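Local coordinates for Lmo2349 protein (Listeria monocytogenes, PDB 4GVO) that probably binds L-cystine or related amino acids outside the cell membrane and delivers them to an ABC transporter for import, at residues Gln9-Thr15 with Tyr49-Thr55; Phe58-Leu62 with Val73-Met77. One frame throughout, in Å; residues are numbered along the deposited sequence.

Contact 1 of 2, residues Gln9-Thr15 with Tyr49-Thr55; sequences QTITVGT and YKFKFKT. With NA (sodium ion), chain D.
Two parallel strands, joined by a right-handed beta-alpha-beta crossover through helix 34-44, open the first lobe of this family 3 solute-binding protein. Extended residues 9-15 and 49-55 pair in register (Q9-Y49 to T15-T55, CA atoms 4.7 to 5.1 Å apart), axes crossing at -34°. Toward 49-55 the first strand's backbone bonds through its odd residues; T12 and G14 bond on the other edge to strand 72-73. Q9 O accepts K50 N (2.9 Å), and its OE1 shares a water with Y49 OH. T10 OG1 receives K50 NZ (3.0 Å); on this face the exposed K52 and K54 lay aliphatic stems along the methyls of T10 and T12, T12 CG2 3.7 Å from K54 CB. I11 (m/m), beta-branched and apolar, joins N to K50 O (2.8 Å) and O to K52 N (2.9 Å), with CG1 3.6 Å from Y49 CD1 and CB 4.2 Å from the F51 ring centroid, a CH-pi contact. V13 (t) bonds N to K52 O (2.8 Å) and O to K54 N (2.9 Å), CG2 3.6 Å from F51 CD2; with F51 and F53 (like Y49, chi1 m) it packs on V39. G14 CA makes a CA-H...O contact with K54 O (3.3 Å), where T15 N closes the ladder (3.2 Å). At the opposite end Y49 O binds sodium at 2.2 Å, with D43, L46 and a water 2.3 Å from NA.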
ATOM      1  N   GLN A   9       3.572  18.435  20.362  1.00 20.14           N
ATOM      2  CA  GLN A   9       3.328  17.005  20.619  0.60 19.91           C
ATOM      3  C   GLN A   9       4.073  16.132  19.607  1.00 16.59           C
ATOM      4  O   GLN A   9       3.946  16.316  18.403  1.00 15.63           O
ATOM      5  CB  GLN A   9       1.834  16.697  20.529  0.60 21.67           C
ATOM      6  CG  GLN A   9       1.449  15.278  20.969  0.60 20.35           C
ATOM      7  CD  GLN A   9      -0.038  14.963  20.808  0.60 27.58           C
ATOM      8  OE1 GLN A   9      -0.872  15.865  20.723  0.60 31.41           O
ATOM      9  NE2 GLN A   9      -0.375  13.667  20.772  0.60 28.17           N
ATOM     10  N   THR A  10       4.822  15.141  20.103  1.00 16.72           N
ATOM     11  CA  THR A  10       5.516  14.183  19.224  1.00 14.47           C
ATOM     12  C   THR A  10       4.551  13.095  18.812  1.00 13.71           C
ATOM     13  O   THR A  10       3.888  12.481  19.642  1.00 17.26           O
ATOM     14  CB  THR A  10       6.743  13.557  19.915  1.00 16.86           C
ATOM     15  OG1 THR A  10       7.627  14.621  20.267  1.00 26.08           O
ATOM     16  CG2 THR A  10       7.437  12.574  19.014  1.00 22.77           C
ATOM     17  N   ILE A  11       4.501  12.855  17.507  1.00 11.47           N
ATOM     18  CA  ILE A  11       3.637  11.847  16.902  1.00 10.97           C
ATOM     19  C   ILE A  11       4.539  10.823  16.261  1.00 11.51           C
ATOM     20  O   ILE A  11       5.397  11.175  15.480  1.00 13.62           O
ATOM     21  CB  ILE A  11       2.732  12.497  15.809  1.00 12.60           C
ATOM     22  CG1 ILE A  11       1.870  13.622  16.420  1.00 14.43           C
ATOM     23  CG2 ILE A  11       1.905  11.452  15.104  1.00 11.64           C
ATOM     24  CD1 ILE A  11       1.041  13.220  17.643  1.00 14.26           C
ATOM     25  N   THR A  12       4.333   9.560  16.603  1.00  9.67           N
ATOM     26  CA  THR A  12       5.087   8.461  16.020  1.00 10.66           C
ATOM     27  C   THR A  12       4.312   7.811  14.886  1.00  9.76           C
ATOM     28  O   THR A  12       3.172   7.394  15.053  1.00 11.35           O
ATOM     29  CB  THR A  12       5.467   7.410  17.074  1.00 12.44           C
ATOM     30  OG1 THR A  12       6.224   8.083  18.107  1.00 14.94           O
ATOM     31  CG2 THR A  12       6.318   6.284  16.491  1.00 14.92           C
ATOM     32  N   VAL A  13       4.937   7.806  13.731  1.00  9.45           N
ATOM     33  CA  VAL A  13       4.370   7.267  12.497  1.00  9.05           C
ATOM     34  C   VAL A  13       5.016   5.944  12.159  1.00  9.13           C
ATOM     35  O   VAL A  13       6.219   5.878  11.889  1.00 10.95           O
ATOM     36  CB  VAL A  13       4.607   8.270  11.330  1.00  9.50           C
ATOM     37  CG1 VAL A  13       3.951   7.774  10.044  1.00 11.08           C
ATOM     38  CG2 VAL A  13       4.108   9.674  11.695  1.00 12.82           C
ATOM     39  N   GLY A  14       4.232   4.875  12.146  1.00  8.67           N
ATOM     40  CA  GLY A  14       4.715   3.614  11.673  1.00  9.37           C
ATOM     41  C   GLY A  14       4.727   3.563  10.163  1.00  9.13           C
ATOM     42  O   GLY A  14       3.744   3.926   9.524  1.00  9.47           O
ATOM     43  N   THR A  15       5.833   3.091   9.619  1.00  8.60           N
ATOM     44  CA  THR A  15       5.945   2.831   8.203  1.00  8.81           C
ATOM     45  C   THR A  15       6.904   1.693   7.951  1.00  9.12           C
ATOM     46  O   THR A  15       7.471   1.129   8.897  1.00  8.69           O
ATOM     47  CB  THR A  15       6.313   4.129   7.449  1.00 11.06           C
ATOM     48  OG1 THR A  15       6.081   3.951   6.038  1.00 11.01           O
ATOM     49  CG2 THR A  15       7.768   4.558   7.683  1.00 11.55           C
ATOM     50  N   TYR A  49       2.912  19.981  16.202  1.00 13.81           N
ATOM     51  CA  TYR A  49       3.217  18.570  16.217  1.00 14.46           C
ATOM     52  C   TYR A  49       4.632  18.366  15.645  1.00 17.18           C
ATOM     53  O   TYR A  49       5.090  19.153  14.818  1.00 19.01           O
ATOM     54  CB  TYR A  49       2.220  17.800  15.363  1.00 14.60           C
ATOM     55  CG  TYR A  49       0.819  17.810  15.921  1.00 15.98           C
ATOM     56  CD1 TYR A  49       0.436  16.895  16.897  1.00 15.45           C
ATOM     57  CD2 TYR A  49      -0.100  18.752  15.529  1.00 18.70           C
ATOM     58  CE1 TYR A  49      -0.850  16.901  17.434  1.00 16.71           C
ATOM     59  CE2 TYR A  49      -1.393  18.761  16.052  1.00 22.03           C
ATOM     60  CZ  TYR A  49      -1.769  17.811  16.985  1.00 20.01           C
ATOM     61  OH  TYR A  49      -3.033  17.795  17.509  1.00 25.34           O
ATOM     62  N   LYS A  50       5.285  17.298  16.072  1.00 13.50           N
ATOM     63  CA  LYS A  50       6.559  16.845  15.492  1.00 15.45           C
ATOM     64  C   LYS A  50       6.361  15.391  15.154  1.00 14.66           C
ATOM     65  O   LYS A  50       6.048  14.617  16.006  1.00 18.98           O
ATOM     66  CB  LYS A  50       7.723  17.000  16.496  1.00 19.25           C
ATOM     67  CG  LYS A  50       9.106  16.592  15.990  1.00 26.03           C
ATOM     68  CD  LYS A  50      10.122  16.471  17.139  1.00 36.51           C
ATOM     69  CE  LYS A  50      10.333  15.018  17.613  1.00 41.49           C
ATOM     70  NZ  LYS A  50      10.354  14.880  19.102  1.00 45.99           N
ATOM     71  N   PHE A  51       6.592  15.032  13.909  1.00 13.31           N
ATOM     72  CA  PHE A  51       6.374  13.660  13.448  1.00 12.90           C
ATOM     73  C   PHE A  51       7.713  12.963  13.383  1.00 15.52           C
ATOM     74  O   PHE A  51       8.681  13.480  12.811  1.00 20.27           O
ATOM     75  CB  PHE A  51       5.702  13.641  12.075  1.00 13.55           C
ATOM     76  CG  PHE A  51       4.257  14.071  12.085  1.00 11.96           C
ATOM     77  CD1 PHE A  51       3.887  15.396  12.272  1.00 15.23           C
ATOM     78  CD2 PHE A  51       3.221  13.148  11.869  1.00 16.02           C
ATOM     79  CE1 PHE A  51       2.558  15.788  12.283  1.00 13.90           C
ATOM     80  CE2 PHE A  51       1.894  13.570  11.866  1.00 14.51           C
ATOM     81  CZ  PHE A  51       1.578  14.897  12.038  1.00 13.75           C
ATOM     82  N   LYS A  52       7.760  11.776  13.938  1.00 11.20           N
ATOM     83  CA  LYS A  52       8.911  10.935  13.816  1.00 13.09           C
ATOM     84  C   LYS A  52       8.486   9.554  13.343  1.00 13.13           C
ATOM     85  O   LYS A  52       7.369   9.156  13.576  1.00 17.47           O
ATOM     86  CB  LYS A  52       9.622  10.814  15.127  1.00 16.91           C
ATOM     87  CG  LYS A  52       8.848  10.173  16.201  1.00 17.84           C
ATOM     88  CD  LYS A  52       9.635  10.150  17.507  1.00 20.41           C
ATOM     89  CE  LYS A  52      10.899   9.301  17.422  1.00 25.82           C
ATOM     90  NZ  LYS A  52      11.598   9.249  18.727  1.00 33.62           N
ATOM     91  N   PHE A  53       9.401   8.827  12.715  1.00 10.89           N
ATOM     92  CA  PHE A  53       9.074   7.536  12.171  1.00 10.72           C
ATOM     93  C   PHE A  53       9.567   6.398  13.064  1.00  9.85           C
ATOM     94  O   PHE A  53      10.594   6.492  13.738  1.00 13.50           O
ATOM     95  CB  PHE A  53       9.670   7.394  10.761  1.00 10.57           C
ATOM     96  CG  PHE A  53       9.103   8.369   9.776  1.00 10.77           C
ATOM     97  CD1 PHE A  53       7.874   8.138   9.163  1.00 10.78           C
ATOM     98  CD2 PHE A  53       9.764   9.559   9.502  1.00 13.06           C
ATOM     99  CE1 PHE A  53       7.373   9.042   8.260  1.00 11.61           C
ATOM    100  CE2 PHE A  53       9.235  10.479   8.622  1.00 14.36           C
ATOM    101  CZ  PHE A  53       8.041  10.209   7.997  1.00 13.01           C
ATOM    102  N   LYS A  54       8.813   5.301  12.979  1.00  9.82           N
ATOM    103  CA  LYS A  54       9.177   4.014  13.547  0.50  9.79           C
ATOM    104  C   LYS A  54       8.979   2.985  12.440  1.00  9.64           C
ATOM    105  O   LYS A  54       7.852   2.713  12.032  1.00 11.97           O
ATOM    106  CB  LYS A  54       8.320   3.671  14.766  0.50 11.56           C
ATOM    107  CG  LYS A  54       8.734   2.382  15.459  0.50 12.85           C
ATOM    108  CD  LYS A  54       7.768   1.943  16.553  0.50 14.74           C
ATOM    109  CE  LYS A  54       7.869   2.743  17.832  0.50 17.70           C
ATOM    110  NZ  LYS A  54       9.032   2.342  18.687  0.50 23.01           N
ATOM    111  N   THR A  55      10.094   2.452  11.921  1.00 10.02           N
ATOM    112  CA  THR A  55      10.041   1.503  10.827  1.00 10.07           C
ATOM    113  C   THR A  55       9.911   0.089  11.355  1.00 11.12           C
ATOM    114  O   THR A  55      10.412  -0.241  12.413  1.00 11.64           O
ATOM    115  CB  THR A  55      11.247   1.641   9.900  1.00 11.91           C
ATOM    116  OG1 THR A  55      12.447   1.423  10.645  1.00 14.85           O
ATOM    117  CG2 THR A  55      11.255   3.016   9.253  1.00 15.02           C
TER
HETATM  118 NA    NA D 702       5.290  19.944  12.773  1.00 14.99          NA
HETATM  119  O   HOH W   1      -3.619  15.774  19.142  1.00 24.24           O
HETATM  120  O   HOH W   2       6.948  21.517  12.880  1.00 21.55           O

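Contact 2 of 2, residues Phe58-Leu62 with Val73-Met77; sequences FSNLL and VAHQM. With HIS (histidine), chain E.
An aromatic pair that is neither stacked nor T-shaped marks this contact: the F58 (chi1 t) and H75 (chi1 t, chi2 -65°) rings lie at 47°, centroids 4.7 Å and CA atoms 7.7 Å apart, with F58 CD1 over the H75 ring face, 3.4 Å from H75 ND1. Residues 58-60, helical in backbone angles, lead into helix 61-66, L61 N bonding F58 O (3.1 Å); 73-77 leaves strand 72-73 as a loop, turning at Q76 (phi/psi 52°/44°). L61 points at V73 (CA atoms 6.7 Å apart), its CD1 3.9 Å from V73 CG1 and 3.6 Å from H75 CB. M77, m throughout, brings SD to the F58 ring edge, 3.8 Å from F58 CE1, a Met-aromatic contact, and CE 3.8 Å from L62 CD1. F58 offers a ring face to bound histidine; S-oxy cysteine is also bound in this pocket. Apolar packing shapes the wall, while the Q76 carbonyl (O 2.6 Å from ligand N), R83 and the backbone N atoms of E78 and N128 meet the ligand's polar groups.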
ATOM      1  N   PHE A  58       5.876  -4.446   7.326  1.00  9.16           N
ATOM      2  CA  PHE A  58       4.488  -4.083   7.004  1.00  8.56           C
ATOM      3  C   PHE A  58       3.497  -4.877   7.855  1.00  8.16           C
ATOM      4  O   PHE A  58       2.507  -4.310   8.349  1.00  8.45           O
ATOM      5  CB  PHE A  58       4.249  -4.298   5.506  1.00  8.90           C
ATOM      6  CG  PHE A  58       2.804  -4.210   5.110  1.00 10.18           C
ATOM      7  CD1 PHE A  58       2.160  -2.985   5.139  1.00 11.69           C
ATOM      8  CD2 PHE A  58       2.083  -5.359   4.868  1.00 11.42           C
ATOM      9  CE1 PHE A  58       0.812  -2.901   4.873  1.00 12.50           C
ATOM     10  CE2 PHE A  58       0.746  -5.276   4.565  1.00 11.51           C
ATOM     11  CZ  PHE A  58       0.094  -4.053   4.603  1.00 12.52           C
ATOM     12  N   SER A  59       3.742  -6.166   8.029  1.00  9.23           N
ATOM     13  CA  SER A  59       2.810  -7.028   8.753  1.00  9.24           C
ATOM     14  C   SER A  59       2.632  -6.685  10.216  1.00  8.22           C
ATOM     15  O   SER A  59       1.672  -7.162  10.817  1.00 10.34           O
ATOM     16  CB  SER A  59       3.263  -8.464   8.644  1.00  9.91           C
ATOM     17  OG  SER A  59       4.560  -8.646   9.208  1.00 11.86           O
ATOM     18  N   ASN A  60       3.521  -5.856  10.780  1.00  8.66           N
ATOM     19  CA  ASN A  60       3.395  -5.455  12.165  1.00  8.98           C
ATOM     20  C   ASN A  60       2.749  -4.105  12.360  1.00  9.44           C
ATOM     21  O   ASN A  60       2.495  -3.727  13.492  1.00  9.05           O
ATOM     22  CB  ASN A  60       4.802  -5.382  12.819  1.00  9.14           C
ATOM     23  CG  ASN A  60       4.737  -5.369  14.332  1.00 10.48           C
ATOM     24  OD1 ASN A  60       4.163  -6.270  14.939  1.00 12.79           O
ATOM     25  ND2 ASN A  60       5.354  -4.349  14.938  1.00 13.37           N
ATOM     26  N   LEU A  61       2.460  -3.370  11.277  1.00  8.08           N
ATOM     27  CA  LEU A  61       2.056  -1.981  11.433  1.00  8.46           C
ATOM     28  C   LEU A  61       0.741  -1.831  12.220  1.00  8.52           C
ATOM     29  O   LEU A  61       0.639  -1.019  13.139  1.00  8.84           O
ATOM     30  CB  LEU A  61       1.931  -1.288  10.084  1.00  8.82           C
ATOM     31  CG  LEU A  61       3.240  -0.947   9.411  1.00  9.23           C
ATOM     32  CD1 LEU A  61       2.956  -0.589   7.942  1.00 11.87           C
ATOM     33  CD2 LEU A  61       3.942   0.208  10.134  1.00 11.38           C
ATOM     34  N   LEU A  62      -0.273  -2.627  11.863  1.00  9.55           N
ATOM     35  CA  LEU A  62      -1.566  -2.494  12.563  1.00  9.31           C
ATOM     36  C   LEU A  62      -1.563  -3.221  13.927  1.00 10.45           C
ATOM     37  O   LEU A  62      -2.323  -2.848  14.839  1.00 11.77           O
ATOM     38  CB  LEU A  62      -2.744  -2.936  11.685  1.00  9.83           C
ATOM     39  CG  LEU A  62      -2.949  -2.086  10.447  1.00 10.50           C
ATOM     40  CD1 LEU A  62      -4.177  -2.578   9.685  1.00 12.36           C
ATOM     41  CD2 LEU A  62      -3.071  -0.609  10.878  1.00 12.34           C
ATOM     42  N   VAL A  73      -0.326   5.214  11.057  1.00  8.40           N
ATOM     43  CA  VAL A  73       0.358   4.323  10.086  1.00  8.08           C
ATOM     44  C   VAL A  73       0.248   4.966   8.713  1.00  8.07           C
ATOM     45  O   VAL A  73      -0.855   5.411   8.315  1.00  9.44           O
ATOM     46  CB  VAL A  73      -0.254   2.914  10.108  1.00  8.21           C
ATOM     47  CG1 VAL A  73       0.224   2.074   8.922  1.00  8.93           C
ATOM     48  CG2 VAL A  73       0.091   2.220  11.428  1.00 10.53           C
ATOM     49  N   ALA A  74       1.383   4.993   8.013  1.00  8.94           N
ATOM     50  CA  ALA A  74       1.493   5.468   6.612  1.00  8.69           C
ATOM     51  C   ALA A  74       2.172   4.409   5.779  1.00  9.03           C
ATOM     52  O   ALA A  74       3.372   4.218   5.918  1.00 11.51           O
ATOM     53  CB  ALA A  74       2.315   6.758   6.568  1.00 10.72           C
ATOM     54  N   HIS A  75       1.405   3.645   5.007  1.00  8.96           N
ATOM     55  CA  HIS A  75       1.947   2.619   4.161  1.00  8.08           C
ATOM     56  C   HIS A  75       0.972   2.276   3.061  1.00  7.73           C
ATOM     57  O   HIS A  75       0.580   1.122   2.912  1.00  8.49           O
ATOM     58  CB  HIS A  75       2.291   1.360   4.995  1.00  9.23           C
ATOM     59  CG  HIS A  75       3.241   0.393   4.312  1.00  8.55           C
ATOM     60  ND1 HIS A  75       2.935  -0.289   3.165  1.00  9.73           N
ATOM     61  CD2 HIS A  75       4.537   0.010   4.657  1.00  8.29           C
ATOM     62  CE1 HIS A  75       4.009  -1.046   2.809  1.00  9.78           C
ATOM     63  NE2 HIS A  75       4.962  -0.895   3.724  1.00  9.68           N
ATOM     64  N   GLN A  76       0.527   3.281   2.324  1.00  8.20           N
ATOM     65  CA  GLN A  76      -0.444   3.056   1.241  1.00  7.59           C
ATOM     66  C   GLN A  76      -1.659   2.269   1.737  1.00  7.59           C
ATOM     67  O   GLN A  76      -2.130   1.328   1.072  1.00  8.27           O
ATOM     68  CB  GLN A  76       0.221   2.398   0.056  1.00  8.07           C
ATOM     69  CG  GLN A  76       1.175   3.329  -0.689  1.00  7.57           C
ATOM     70  CD  GLN A  76       0.437   4.408  -1.447  1.00  8.63           C
ATOM     71  OE1 GLN A  76      -0.444   4.109  -2.252  1.00  9.77           O
ATOM     72  NE2 GLN A  76       0.773   5.663  -1.167  1.00  9.70           N
ATOM     73  N   MET A  77      -2.179   2.629   2.917  1.00  7.44           N
ATOM     74  CA  MET A  77      -3.226   1.802   3.528  1.00  8.22           C
ATOM     75  C   MET A  77      -4.600   2.070   2.904  1.00  6.86           C
ATOM     76  O   MET A  77      -5.142   3.180   2.982  1.00  8.64           O
ATOM     77  CB  MET A  77      -3.313   2.035   5.051  1.00  9.41           C
ATOM     78  CG  MET A  77      -2.003   1.711   5.777  1.00  9.06           C
ATOM     79  SD  MET A  77      -1.423   0.026   5.581  1.00 11.11           S
ATOM     80  CE  MET A  77      -2.470  -0.816   6.770  1.00 13.65           C
TER
HETATM   81  N   HIS E 703      -2.227  -1.117   0.076  0.60 10.19           N
HETATM   82  CA  HIS E 703      -1.914  -2.212   1.045  0.60 10.85           C
HETATM   83  C   HIS E 703      -2.962  -2.382   2.092  0.60 10.65           C
HETATM   84  O   HIS E 703      -3.833  -1.506   2.210  0.60 11.19           O
HETATM   85  CB  HIS E 703      -0.571  -1.957   1.706  0.60 11.26           C
HETATM   86  CG  HIS E 703       0.575  -2.491   0.901  0.60 15.00           C
HETATM   87  ND1 HIS E 703       0.849  -2.017  -0.323  0.60 17.47           N
HETATM   88  CD2 HIS E 703       1.492  -3.543   1.138  0.60 15.57           C
HETATM   89  CE1 HIS E 703       1.892  -2.717  -0.837  0.60 16.70           C
HETATM   90  NE2 HIS E 703       2.285  -3.619   0.074  0.60 17.54           N
HETATM   91  OXT HIS E 703      -2.952  -3.404   2.816  0.60 10.92           O

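From the N terminus, strand 9-15 runs first; contact 1 closes when the chain, having passed through helix 34-44, returns as strand 49-55. Two residues later the chain enters 58-62, and contact 2 closes a shorter loop when, after helix 61-66, it comes back as 73-77. The two loops therefore follow in series, neither nested nor crossed. They meet because strand 9-15 is flanked by 49-55 on one side and by 72-73 on the other: G14 O lies 3.0 Å from A74 N, T15 OG1 2.7 Å from A74 O, both probable hydrogen bonds, and L61 CD2 packs 3.5 Å from T15 N. Together they tie the lobe's sheet, with its sodium site at the far end, to the ligand pocket.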